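Local coordinates for Nitrate/nitrite binding protein NrtA (Synechocystis sp., PDB 2G29), which binds nitrate as the solute-binding protein of the NrtABCD ABC transporter, which takes up nitrate and probably also nitrite, at residues P114-A119 against W248-P253; A262-Q267 against D365-A370; C280-L283 against E287-K290. One frame throughout, in Å; residues are numbered along the deposited sequence.

Interaction 1 of 3, residues P114-A119 against W248-P253; sequences PMYILA and WVDQNP
Between residues 114-119 and 248-253 the nearest CA atoms are those of Tyr116 and Val249, 8.1 Å apart, so side chains alone bridge the gap. With its CG anti to the carbonyl carbon (chi1 -67°), the tyrosine ring reaches across to the last turn of the helix and presents one edge to it. Near the ring plane, Val249 sits against that edge, CB to Tyr116 CD2 3.7 Å, and its CG1 and CG2 methyls add to the same patch. Farther out, Tyr116 OH gives its proton to OD1 of Asp250 at 2.7 Å, using the syn lone pair of the carboxylate, whose plane is turned 54° from that of the ring. A phenylalanine here would keep the valine contact but would probably leave Asp250 OD1 without this donor and its carboxylate freer to turn. The ring also has a cation-pi partner in Arg363. Tyr116 is tied by backbone bonds to Met244 on strand 240-245, which runs antiparallel to 115-120 and leads directly into helix 246-251. The contact thus packs a helix against an edge strand of a mixed five-stranded sheet, in one alpha/beta domain of a two-domain periplasmic binding protein.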
loop_
_atom_site.group_PDB
_atom_site.type_symbol
_atom_site.label_atom_id
_atom_site.label_comp_id
_atom_site.label_asym_id
_atom_site.label_seq_id
_atom_site.Cartn_x
_atom_site.Cartn_y
_atom_site.Cartn_z
ATOM N N PRO A 114 7.626 -7.639 -16.986
ATOM C CA PRO A 114 6.398 -6.840 -17.102
ATOM C C PRO A 114 5.242 -7.248 -16.236
ATOM O O PRO A 114 4.986 -8.446 -16.036
ATOM C CB PRO A 114 6.109 -6.840 -18.603
ATOM C CG PRO A 114 6.727 -8.199 -19.072
ATOM C CD PRO A 114 7.967 -8.384 -18.209
ATOM N N MET A 115 4.574 -6.238 -15.691
ATOM C CA MET A 115 3.432 -6.467 -14.807
ATOM C C MET A 115 2.268 -5.557 -15.153
ATOM O O MET A 115 2.424 -4.572 -15.874
ATOM C CB MET A 115 3.844 -6.198 -13.336
ATOM C CG MET A 115 4.803 -7.214 -12.765
ATOM S SD MET A 115 5.026 -7.051 -10.983
ATOM C CE MET A 115 3.338 -7.582 -10.409
ATOM N N TYR A 116 1.093 -5.908 -14.628
ATOM C CA TYR A 116 -0.097 -5.073 -14.773
ATOM C C TYR A 116 -0.688 -4.811 -13.389
ATOM O O TYR A 116 -0.505 -5.599 -12.473
ATOM C CB TYR A 116 -1.209 -5.790 -15.534
ATOM C CG TYR A 116 -0.977 -6.093 -16.966
ATOM C CD1 TYR A 116 -0.479 -5.127 -17.832
ATOM C CD2 TYR A 116 -1.286 -7.349 -17.470
ATOM C CE1 TYR A 116 -0.275 -5.421 -19.190
ATOM C CE2 TYR A 116 -1.114 -7.639 -18.809
ATOM C CZ TYR A 116 -0.598 -6.672 -19.657
ATOM O OH TYR A 116 -0.366 -6.931 -20.995
ATOM N N ILE A 117 -1.391 -3.689 -13.261
ATOM C CA ILE A 117 -2.152 -3.426 -12.046
ATOM C C ILE A 117 -3.611 -3.609 -12.496
ATOM O O ILE A 117 -4.115 -2.932 -13.408
ATOM C CB ILE A 117 -1.906 -2.017 -11.497
ATOM C CG1 ILE A 117 -0.532 -1.970 -10.848
ATOM C CG2 ILE A 117 -3.032 -1.640 -10.507
ATOM C CD1 ILE A 117 -0.184 -0.533 -10.356
ATOM N N LEU A 118 -4.273 -4.558 -11.840
ATOM C CA LEU A 118 -5.679 -4.889 -12.166
ATOM C C LEU A 118 -6.680 -4.150 -11.301
ATOM O O LEU A 118 -7.818 -3.939 -11.721
ATOM C CB LEU A 118 -5.925 -6.386 -12.009
ATOM C CG LEU A 118 -4.979 -7.264 -12.840
ATOM C CD1 LEU A 118 -5.348 -8.741 -12.577
ATOM C CD2 LEU A 118 -5.050 -6.922 -14.307
ATOM N N ALA A 119 -6.264 -3.749 -10.104
ATOM C CA ALA A 119 -7.133 -3.028 -9.193
ATOM C C ALA A 119 -6.291 -2.373 -8.117
ATOM O O ALA A 119 -5.116 -2.744 -7.905
ATOM C CB ALA A 119 -8.103 -4.005 -8.533
ATOM N N TRP A 248 1.370 -13.887 -17.495
ATOM C CA TRP A 248 0.306 -14.757 -17.024
ATOM C C TRP A 248 -1.070 -14.178 -17.431
ATOM O O TRP A 248 -1.951 -14.900 -17.877
ATOM C CB TRP A 248 0.402 -14.931 -15.497
ATOM C CG TRP A 248 -0.526 -15.954 -14.944
ATOM C CD1 TRP A 248 -0.221 -17.244 -14.624
ATOM C CD2 TRP A 248 -1.908 -15.769 -14.585
ATOM N NE1 TRP A 248 -1.310 -17.870 -14.083
ATOM C CE2 TRP A 248 -2.362 -16.997 -14.037
ATOM C CE3 TRP A 248 -2.802 -14.695 -14.664
ATOM C CZ2 TRP A 248 -3.668 -17.178 -13.571
ATOM C CZ3 TRP A 248 -4.109 -14.868 -14.208
ATOM C CH2 TRP A 248 -4.531 -16.108 -13.655
ATOM N N VAL A 249 -1.269 -12.870 -17.294
ATOM C CA VAL A 249 -2.527 -12.258 -17.684
ATOM C C VAL A 249 -2.786 -12.358 -19.186
ATOM O O VAL A 249 -3.933 -12.621 -19.614
ATOM C CB VAL A 249 -2.589 -10.760 -17.228
ATOM C CG1 VAL A 249 -3.851 -10.079 -17.789
ATOM C CG2 VAL A 249 -2.582 -10.717 -15.699
ATOM N N ASP A 250 -1.743 -12.155 -19.986
ATOM C CA ASP A 250 -1.897 -12.187 -21.456
ATOM C C ASP A 250 -2.184 -13.618 -21.911
ATOM O O ASP A 250 -2.880 -13.817 -22.905
ATOM C CB ASP A 250 -0.622 -11.711 -22.164
ATOM C CG ASP A 250 -0.360 -10.202 -22.022
ATOM O OD1 ASP A 250 -1.230 -9.449 -21.542
ATOM O OD2 ASP A 250 0.749 -9.778 -22.426
ATOM N N GLN A 251 -1.635 -14.602 -21.204
ATOM C CA GLN A 251 -1.873 -16.004 -21.574
ATOM C C GLN A 251 -3.194 -16.544 -21.071
ATOM O O GLN A 251 -3.815 -17.392 -21.735
ATOM C CB GLN A 251 -0.764 -16.885 -21.011
ATOM C CG GLN A 251 0.462 -16.927 -21.874
ATOM C CD GLN A 251 1.591 -17.698 -21.229
ATOM O OE1 GLN A 251 1.396 -18.818 -20.754
ATOM N NE2 GLN A 251 2.786 -17.110 -21.217
ATOM N N ASN A 252 -3.606 -16.055 -19.911
ATOM C CA ASN A 252 -4.827 -16.491 -19.235
ATOM C C ASN A 252 -5.812 -15.344 -18.981
ATOM O O ASN A 252 -6.165 -15.061 -17.831
ATOM C CB ASN A 252 -4.442 -17.134 -17.898
ATOM C CG ASN A 252 -3.434 -18.240 -18.060
ATOM O OD1 ASN A 252 -3.727 -19.279 -18.663
ATOM N ND2 ASN A 252 -2.236 -18.030 -17.541
ATOM N N PRO A 253 -6.300 -14.687 -20.048
ATOM C CA PRO A 253 -7.235 -13.573 -19.854
ATOM C C PRO A 253 -8.545 -13.884 -19.154
ATOM O O PRO A 253 -9.064 -13.064 -18.402
ATOM C CB PRO A 253 -7.400 -12.997 -21.262
ATOM C CG PRO A 253 -7.188 -14.198 -22.153
ATOM C CD PRO A 253 -6.083 -14.982 -21.479
#

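Interaction 2 of 3, residues A262-Q267 against D365-A370; sequences AVMEAQ and DLWREA
A Met-aromatic contact joins helix 253-271 to helix 364-373, with Met264 reaching from the first onto the indole of Trp367 on the second. Between residues 262-267 and 365-370 the closest CA atoms, of Met264 and Ala370, are 8.4 Å apart, and the methionine spans the interval because its chain is fully extended beyond CG (chi2 and chi3 both 179°). Met264 CE lies over one face of the Trp367 indole, 3.4 Å from the centroid of the five-membered ring and only 9° off the ring normal, a close CH-pi contact. Met264 SD stands farther back, 4.8 Å from that Trp367 centroid. Met264 CE also meets Ala370 CB at 3.6 Å and Trp367 O at 3.4 Å, so it is seated between the indole and the next turn of the helix. In the fold, this brings a helix from the C-terminal part of the chain against one that comes after strand 240-245 and the short helix 246-251, and the indole also packs on Ala119. With CG anti to the backbone N (chi1 -171°), the Trp367 indole swings beneath the methionine methyl. Its NE1 is hydrogen-bonded to Ser328, which also bonds Gln267 OE1, and Tyr329 meets the indole edge-to-face.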
loop_
_atom_site.group_PDB
_atom_site.type_symbol
_atom_site.label_atom_id
_atom_site.label_comp_id
_atom_site.label_asym_id
_atom_site.label_seq_id
_atom_site.Cartn_x
_atom_site.Cartn_y
_atom_site.Cartn_z
ATOM N N ALA A 262 -13.432 -12.032 -8.364
ATOM C CA ALA A 262 -13.400 -12.596 -7.015
ATOM C C ALA A 262 -12.832 -11.574 -6.036
ATOM O O ALA A 262 -13.367 -11.399 -4.937
ATOM C CB ALA A 262 -12.563 -13.848 -6.988
ATOM N N VAL A 263 -11.767 -10.880 -6.445
ATOM C CA VAL A 263 -11.179 -9.864 -5.560
ATOM C C VAL A 263 -12.144 -8.682 -5.322
ATOM O O VAL A 263 -12.241 -8.157 -4.222
ATOM C CB VAL A 263 -9.828 -9.362 -6.144
ATOM C CG1 VAL A 263 -9.333 -8.103 -5.403
ATOM C CG2 VAL A 263 -8.762 -10.473 -5.987
ATOM N N MET A 264 -12.868 -8.254 -6.349
ATOM C CA MET A 264 -13.827 -7.174 -6.194
ATOM C C MET A 264 -14.946 -7.549 -5.211
ATOM O O MET A 264 -15.363 -6.732 -4.379
ATOM C CB MET A 264 -14.477 -6.866 -7.531
ATOM C CG MET A 264 -13.596 -6.143 -8.471
ATOM S SD MET A 264 -14.465 -5.858 -10.036
ATOM C CE MET A 264 -13.236 -5.027 -10.805
ATOM N N GLU A 265 -15.462 -8.772 -5.332
ATOM C CA GLU A 265 -16.516 -9.171 -4.400
ATOM C C GLU A 265 -15.933 -9.254 -2.994
ATOM O O GLU A 265 -16.586 -8.869 -2.049
ATOM C CB GLU A 265 -17.117 -10.515 -4.791
ATOM C CG GLU A 265 -18.002 -10.449 -6.037
ATOM C CD GLU A 265 -19.256 -11.275 -5.853
ATOM O OE1 GLU A 265 -19.133 -12.501 -5.678
ATOM O OE2 GLU A 265 -20.360 -10.694 -5.869
ATOM N N ALA A 266 -14.692 -9.723 -2.864
ATOM C CA ALA A 266 -14.100 -9.794 -1.529
ATOM C C ALA A 266 -13.908 -8.390 -0.988
ATOM O O ALA A 266 -14.049 -8.148 0.227
ATOM C CB ALA A 266 -12.770 -10.545 -1.571
ATOM N N GLN A 267 -13.558 -7.438 -1.857
ATOM C CA GLN A 267 -13.410 -6.053 -1.413
ATOM C C GLN A 267 -14.729 -5.482 -0.879
ATOM O O GLN A 267 -14.750 -4.786 0.120
ATOM C CB GLN A 267 -12.911 -5.163 -2.550
ATOM C CG GLN A 267 -11.427 -5.330 -2.849
ATOM C CD GLN A 267 -10.997 -4.461 -4.010
ATOM O OE1 GLN A 267 -11.540 -4.577 -5.107
ATOM N NE2 GLN A 267 -10.013 -3.582 -3.774
ATOM N N ASP A 365 -8.855 -0.722 -17.639
ATOM C CA ASP A 365 -9.789 -1.239 -18.652
ATOM C C ASP A 365 -10.286 -2.628 -18.223
ATOM O O ASP A 365 -11.475 -2.921 -18.363
ATOM C CB ASP A 365 -9.147 -1.315 -20.055
ATOM C CG ASP A 365 -7.892 -2.190 -20.101
ATOM O OD1 ASP A 365 -7.006 -2.056 -19.232
ATOM O OD2 ASP A 365 -7.805 -3.008 -21.045
ATOM N N LEU A 366 -9.404 -3.484 -17.708
ATOM C CA LEU A 366 -9.808 -4.804 -17.205
ATOM C C LEU A 366 -10.703 -4.624 -15.966
ATOM O O LEU A 366 -11.652 -5.394 -15.758
ATOM C CB LEU A 366 -8.564 -5.652 -16.865
ATOM C CG LEU A 366 -7.699 -5.998 -18.071
ATOM C CD1 LEU A 366 -6.575 -6.930 -17.689
ATOM C CD2 LEU A 366 -8.600 -6.722 -19.107
ATOM N N TRP A 367 -10.427 -3.604 -15.141
ATOM C CA TRP A 367 -11.244 -3.372 -13.971
ATOM C C TRP A 367 -12.660 -3.017 -14.398
ATOM O O TRP A 367 -13.630 -3.581 -13.865
ATOM C CB TRP A 367 -10.615 -2.269 -13.084
ATOM C CG TRP A 367 -11.289 -2.093 -11.731
ATOM C CD1 TRP A 367 -10.840 -2.579 -10.533
ATOM C CD2 TRP A 367 -12.510 -1.378 -11.440
ATOM N NE1 TRP A 367 -11.694 -2.228 -9.519
ATOM C CE2 TRP A 367 -12.719 -1.480 -10.042
ATOM C CE3 TRP A 367 -13.437 -0.661 -12.219
ATOM C CZ2 TRP A 367 -13.825 -0.891 -9.394
ATOM C CZ3 TRP A 367 -14.539 -0.074 -11.583
ATOM C CH2 TRP A 367 -14.719 -0.192 -10.178
ATOM N N ARG A 368 -12.802 -2.096 -15.354
ATOM C CA ARG A 368 -14.147 -1.730 -15.825
ATOM C C ARG A 368 -14.871 -2.917 -16.445
ATOM O O ARG A 368 -16.092 -3.046 -16.257
ATOM C CB ARG A 368 -14.077 -0.570 -16.827
ATOM C CG ARG A 368 -13.824 0.786 -16.168
ATOM C CD ARG A 368 -13.878 1.920 -17.221
ATOM N NE ARG A 368 -12.675 1.975 -18.043
ATOM C CZ ARG A 368 -12.648 1.829 -19.360
ATOM N NH1 ARG A 368 -13.782 1.615 -20.045
ATOM N NH2 ARG A 368 -11.488 1.861 -20.007
ATOM N N GLU A 369 -14.161 -3.780 -17.172
ATOM C CA GLU A 369 -14.836 -4.940 -17.770
ATOM C C GLU A 369 -15.349 -5.868 -16.687
ATOM O O GLU A 369 -16.479 -6.373 -16.772
ATOM C CB GLU A 369 -13.892 -5.670 -18.720
ATOM C CG GLU A 369 -13.720 -4.863 -20.019
ATOM C CD GLU A 369 -12.468 -5.191 -20.795
ATOM O OE1 GLU A 369 -11.896 -6.286 -20.589
ATOM O OE2 GLU A 369 -12.058 -4.341 -21.630
ATOM N N ALA A 370 -14.561 -6.071 -15.636
ATOM C CA ALA A 370 -15.003 -6.937 -14.554
ATOM C C ALA A 370 -16.145 -6.318 -13.768
ATOM O O ALA A 370 -17.080 -7.022 -13.377
ATOM C CB ALA A 370 -13.810 -7.231 -13.627
#

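Interaction 3 of 3, residues C280-L283 against E287-K290; sequences CQIL and EWFK
Leu283 and Phe289 lie alongside one another and point the same way, the leucine stem resting on one face of the phenyl ring. Leu283 CB is 4.0 Å from the centroid of the Phe289 ring and 22° off its normal, a CH-pi contact displaced toward the rim, where Phe289 CE1 is the nearest ring carbon at 3.8 Å. The leucine methyls CD1 and CD2 continue the contact along the CE1 and CZ end of the ring. Ile282 and Trp288 form a second side-by-side pair, in which the isoleucine CG2 meets CD1 of the indole at 3.9 Å. CG2 is the branch anti to the backbone N, while CG1, beside that N, carries the ethyl end away from the loop. The indole is met at its edge, near the ring plane, by the carbonyl O of Ile282, 3.2 Å from Trp288 CD1.

Between the two pairs the backbone closes on itself. Phe289 N donates to Leu283 O at 2.9 Å with an N-H...O angle of 154°, and the nitrogen lies nearly along the C=O axis (C=O...N 164°). Trp288 NE1 is hydrogen-bonded to Glu53, and Trp288 O to Lys69. The chain turning back after helix 276-284 is thus held by one good backbone bond near the helix end and by two apolar pairs, while the buried indole N-H has a carboxylate partner, an acceptor whose negative charge is likely to strengthen the bond.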
loop_
_atom_site.group_PDB
_atom_site.type_symbol
_atom_site.label_atom_id
_atom_site.label_comp_id
_atom_site.label_asym_id
_atom_site.label_seq_id
_atom_site.Cartn_x
_atom_site.Cartn_y
_atom_site.Cartn_z
ATOM N N CYS A 280 -11.448 -9.517 10.765
ATOM C CA CYS A 280 -10.325 -9.478 11.668
ATOM C C CYS A 280 -10.105 -10.795 12.407
ATOM O O CYS A 280 -8.961 -11.145 12.728
ATOM C CB CYS A 280 -10.476 -8.299 12.621
ATOM S SG CYS A 280 -10.295 -6.691 11.731
ATOM N N GLN A 281 -11.178 -11.525 12.713
ATOM C CA GLN A 281 -10.972 -12.845 13.342
ATOM C C GLN A 281 -10.202 -13.750 12.375
ATOM O O GLN A 281 -9.308 -14.496 12.768
ATOM C CB GLN A 281 -12.290 -13.534 13.646
ATOM C CG GLN A 281 -13.099 -12.859 14.714
ATOM C CD GLN A 281 -14.422 -13.584 14.895
ATOM O OE1 GLN A 281 -15.076 -13.938 13.915
ATOM N NE2 GLN A 281 -14.814 -13.818 16.145
ATOM N N ILE A 282 -10.573 -13.681 11.096
ATOM C CA ILE A 282 -9.917 -14.462 10.065
ATOM C C ILE A 282 -8.460 -14.039 9.928
ATOM O O ILE A 282 -7.574 -14.883 9.986
ATOM C CB ILE A 282 -10.647 -14.298 8.709
ATOM C CG1 ILE A 282 -12.035 -14.960 8.762
ATOM C CG2 ILE A 282 -9.852 -14.971 7.590
ATOM C CD1 ILE A 282 -12.937 -14.613 7.550
ATOM N N LEU A 283 -8.207 -12.733 9.804
ATOM C CA LEU A 283 -6.822 -12.292 9.653
ATOM C C LEU A 283 -5.944 -12.645 10.860
ATOM O O LEU A 283 -4.749 -12.916 10.726
ATOM C CB LEU A 283 -6.787 -10.781 9.426
ATOM C CG LEU A 283 -7.562 -10.308 8.182
ATOM C CD1 LEU A 283 -7.506 -8.799 8.066
ATOM C CD2 LEU A 283 -7.005 -10.985 6.915
ATOM N N GLU A 287 -3.317 -19.210 10.668
ATOM C CA GLU A 287 -3.313 -19.508 9.236
ATOM C C GLU A 287 -2.881 -18.280 8.420
ATOM O O GLU A 287 -2.298 -18.411 7.327
ATOM C CB GLU A 287 -4.723 -19.946 8.798
ATOM C CG GLU A 287 -4.867 -20.524 7.376
ATOM C CD GLU A 287 -4.283 -21.923 7.244
ATOM O OE1 GLU A 287 -4.293 -22.668 8.253
ATOM O OE2 GLU A 287 -3.838 -22.285 6.132
ATOM N N TRP A 288 -3.138 -17.090 8.967
ATOM C CA TRP A 288 -2.837 -15.848 8.273
ATOM C C TRP A 288 -1.816 -14.914 8.947
ATOM O O TRP A 288 -0.629 -15.094 8.733
ATOM C CB TRP A 288 -4.162 -15.131 7.982
ATOM C CG TRP A 288 -5.091 -16.006 7.142
ATOM C CD1 TRP A 288 -6.281 -16.562 7.541
ATOM C CD2 TRP A 288 -4.862 -16.483 5.808
ATOM N NE1 TRP A 288 -6.804 -17.355 6.537
ATOM C CE2 TRP A 288 -5.953 -17.325 5.468
ATOM C CE3 TRP A 288 -3.845 -16.277 4.860
ATOM C CZ2 TRP A 288 -6.040 -17.973 4.232
ATOM C CZ3 TRP A 288 -3.939 -16.921 3.618
ATOM C CH2 TRP A 288 -5.035 -17.761 3.322
ATOM N N PHE A 289 -2.233 -13.943 9.757
ATOM C CA PHE A 289 -1.249 -13.032 10.363
ATOM C C PHE A 289 -0.650 -13.519 11.670
ATOM O O PHE A 289 0.465 -13.114 12.013
ATOM C CB PHE A 289 -1.847 -11.646 10.681
ATOM C CG PHE A 289 -2.387 -10.891 9.490
ATOM C CD1 PHE A 289 -3.056 -9.686 9.697
ATOM C CD2 PHE A 289 -2.259 -11.374 8.190
ATOM C CE1 PHE A 289 -3.604 -8.957 8.621
ATOM C CE2 PHE A 289 -2.801 -10.653 7.120
ATOM C CZ PHE A 289 -3.468 -9.456 7.349
ATOM N N LYS A 290 -1.402 -14.339 12.412
ATOM C CA LYS A 290 -0.953 -14.788 13.731
ATOM C C LYS A 290 -0.637 -13.512 14.568
ATOM O O LYS A 290 0.445 -13.370 15.154
ATOM C CB LYS A 290 0.291 -15.677 13.592
ATOM C CG LYS A 290 0.698 -16.341 14.873
ATOM C CD LYS A 290 -0.496 -16.911 15.576
ATOM C CE LYS A 290 -0.098 -17.507 16.915
ATOM N NZ LYS A 290 -1.307 -17.806 17.749
#

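Interactions 1 and 2 are neighbours, their centres 13 Å apart, and they touch through helix 364-373: Leu366 CD1 packs on Leu118 CD2 at 3.7 Å, and Trp367 CD1 on Ala119 CB at the same distance. Helices 246-251 and 253-271, which follow one another in the chain, carry one side of each. Interaction 3 stands apart, its nearest atoms about 10 Å from interaction 2 and about 17 Å from interaction 1, although helix 276-284 comes directly after 253-271. The side chain of its Phe289 lies about 10 Å from the nitrate-binding residues Gly211 and Lys240, whereas the other two contacts lie away from that site.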